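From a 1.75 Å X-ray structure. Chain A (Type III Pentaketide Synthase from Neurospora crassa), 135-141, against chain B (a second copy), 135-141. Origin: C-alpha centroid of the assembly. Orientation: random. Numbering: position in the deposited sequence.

Chain A (135-141) KVLLHGI
Chain B, residues 135-141: KVLLHGI

Two copies of the same segment cross almost at right angles, their strands, entering from earlier residues and running through 135 and 136 into the bridge, approaching to 5.4 Å with N-to-C directions 95° apart. A single bridge joins them, centred where Leu A138 meets Leu B138, CA to CA 5.1 Å; Leu A137 lies across from His B139 and His A139 from Leu B137, each pair 5.4 Å between CA atoms. The contact is nearly twofold symmetric and buries 455 Å² in all. Chain A repeats chain B's phi/psi values to within about 5°, with the same rotamers from 136 to 141.

Chain B enters at Lys B135, extended (phi/psi -112/143), its side chain (m, t, m, chi4 139°) making no contact with the chain A stretch. Val B136 (-129/121, chi1 t) points sideways, and its CG1 lies 4.1 Å from Val A136 CG1 and 3.8 Å from Leu A138 CD2, beginning a small apolar cluster.

Leu B137 (-111/108; t, p) pairs through both its backbone O and N. Its O accepts from His A139 N at 2.8 Å, with an N-H...O angle of 137°, and also receives a CA-H...O contact from Leu A138 CA at 3.4 Å. Its N donates to a water at 2.9 Å, which in turn donates to His A139 O, also at 2.9 Å. Leu B137 O and Leu A137 O stand 3.4 Å apart, two acceptors that cannot bond each other; each is satisfied by the opposing histidine amide. CB points sideways, and CD2 lies 4.3 Å from Gly A140 CA.

At Leu B138 (-78/145; m, t) CB points away, yet the end of the side chain comes nearer, placing CD2 3.7 Å from Val A136 CG1 and completing the cluster. Its CA lies 3.4 Å from Leu A137 O in the matching CA-H...O contact.

His B139 (-136/166) donates from N to Leu A137 O at 2.9 Å and 134°. Its O accepts from a second water at 2.8 Å, and that water accepts from Leu A137 N at 2.9 Å. CB points toward chain A, and with chi1 at -149°, between wells, the ring stacks face to face on the His A139 ring (chi1 -147°), centroids 3.9 Å apart and planes at 9°.

Gly B140 turns to phi/psi 88/-3, where a CB would jam against the preceding carbonyl O and lie 3.1 Å from Leu A137 CD2. Without one, its CA sits 4.2 Å from that methyl. Ile B141 (-117/-12; p, t) then leaves the contact.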

# COMPACT_ATOMS: atom_id res chain seq x y z
N LYS A 135 7.52 -3.14 -7.38
CA LYS A 135 7.28 -2.94 -5.95
C LYS A 135 5.80 -2.83 -5.62
O LYS A 135 4.99 -2.34 -6.42
CB LYS A 135 8.03 -1.71 -5.40
CG LYS A 135 9.54 -1.71 -5.60
CD LYS A 135 10.17 -0.48 -4.97
CE LYS A 135 9.87 0.77 -5.84
NZ LYS A 135 10.34 1.98 -5.15
N VAL A 136 5.47 -3.32 -4.43
CA VAL A 136 4.16 -3.18 -3.82
C VAL A 136 4.41 -2.74 -2.38
O VAL A 136 5.04 -3.48 -1.59
CB VAL A 136 3.38 -4.52 -3.81
CG1 VAL A 136 2.17 -4.47 -2.87
CG2 VAL A 136 2.94 -4.89 -5.23
N LEU A 137 3.93 -1.54 -2.03
CA LEU A 137 3.95 -1.07 -0.65
C LEU A 137 2.54 -1.10 -0.10
O LEU A 137 1.72 -0.26 -0.46
CB LEU A 137 4.54 0.35 -0.52
CG LEU A 137 4.54 0.99 0.88
CD1 LEU A 137 5.30 0.14 1.91
CD2 LEU A 137 5.07 2.42 0.84
N LEU A 138 2.29 -2.06 0.78
CA LEU A 138 0.96 -2.22 1.37
C LEU A 138 0.66 -1.18 2.43
O LEU A 138 1.55 -0.78 3.20
CB LEU A 138 0.82 -3.62 2.00
CG LEU A 138 1.01 -4.79 1.05
CD1 LEU A 138 0.87 -6.10 1.82
CD2 LEU A 138 -0.02 -4.75 -0.09
N HIS A 139 -0.59 -0.76 2.48
CA HIS A 139 -1.07 0.14 3.53
C HIS A 139 -2.39 -0.38 4.09
O HIS A 139 -3.00 -1.28 3.52
CB HIS A 139 -1.28 1.54 2.96
CG HIS A 139 -1.00 2.64 3.94
ND1 HIS A 139 -1.99 3.44 4.47
CD2 HIS A 139 0.16 3.07 4.48
CE1 HIS A 139 -1.45 4.32 5.29
NE2 HIS A 139 -0.14 4.11 5.32
N GLY A 140 -2.81 0.16 5.23
CA GLY A 140 -4.16 -0.07 5.75
C GLY A 140 -4.37 -1.28 6.64
O GLY A 140 -5.46 -1.47 7.18
N ILE A 141 -3.32 -2.08 6.86
CA ILE A 141 -3.49 -3.40 7.49
C ILE A 141 -2.80 -3.64 8.84
O ILE A 141 -3.06 -4.65 9.50
CB ILE A 141 -3.14 -4.54 6.50
CG1 ILE A 141 -1.70 -4.36 6.00
CG2 ILE A 141 -4.15 -4.55 5.35
CD1 ILE A 141 -1.27 -5.36 4.93
N LYS B 135 -7.20 -8.30 -0.81
CA LYS B 135 -7.03 -6.86 -1.05
C LYS B 135 -5.57 -6.41 -1.00
O LYS B 135 -4.77 -6.91 -0.21
CB LYS B 135 -7.84 -6.04 -0.05
CG LYS B 135 -9.34 -6.33 -0.06
CD LYS B 135 -10.12 -5.30 0.72
CE LYS B 135 -9.81 -5.40 2.20
NZ LYS B 135 -9.71 -4.03 2.71
N VAL B 136 -5.24 -5.47 -1.87
CA VAL B 136 -3.96 -4.78 -1.87
C VAL B 136 -4.26 -3.28 -1.90
O VAL B 136 -4.94 -2.80 -2.82
CB VAL B 136 -3.10 -5.18 -3.10
CG1 VAL B 136 -1.94 -4.21 -3.30
CG2 VAL B 136 -2.58 -6.63 -2.95
N LEU B 137 -3.79 -2.55 -0.88
CA LEU B 137 -3.89 -1.08 -0.89
C LEU B 137 -2.48 -0.52 -1.04
O LEU B 137 -1.66 -0.60 -0.12
CB LEU B 137 -4.58 -0.56 0.37
CG LEU B 137 -4.62 0.98 0.52
CD1 LEU B 137 -5.27 1.67 -0.70
CD2 LEU B 137 -5.30 1.40 1.82
N LEU B 138 -2.21 0.03 -2.22
CA LEU B 138 -0.89 0.55 -2.55
C LEU B 138 -0.66 1.92 -1.92
O LEU B 138 -1.59 2.73 -1.82
CB LEU B 138 -0.72 0.63 -4.06
CG LEU B 138 -0.81 -0.66 -4.89
CD1 LEU B 138 -0.64 -0.30 -6.36
CD2 LEU B 138 0.25 -1.68 -4.47
N HIS B 139 0.58 2.17 -1.52
CA HIS B 139 0.97 3.46 -0.98
C HIS B 139 2.32 3.88 -1.58
O HIS B 139 3.01 3.06 -2.20
CB HIS B 139 1.09 3.39 0.55
CG HIS B 139 0.77 4.67 1.27
ND1 HIS B 139 1.72 5.43 1.91
CD2 HIS B 139 -0.41 5.31 1.47
CE1 HIS B 139 1.15 6.48 2.47
NE2 HIS B 139 -0.15 6.44 2.21
N GLY B 140 2.67 5.14 -1.41
CA GLY B 140 4.01 5.62 -1.74
C GLY B 140 4.25 6.09 -3.16
O GLY B 140 5.34 6.59 -3.46
N ILE B 141 3.23 5.97 -4.03
CA ILE B 141 3.43 6.14 -5.48
C ILE B 141 2.69 7.29 -6.18
O ILE B 141 2.97 7.60 -7.33
CB ILE B 141 3.17 4.80 -6.25
CG1 ILE B 141 1.72 4.35 -6.07
CG2 ILE B 141 4.18 3.73 -5.79
CD1 ILE B 141 1.39 2.99 -6.67
O HOH W 1 3.30 0.70 -3.72
O HOH W 2 -3.18 -3.56 1.74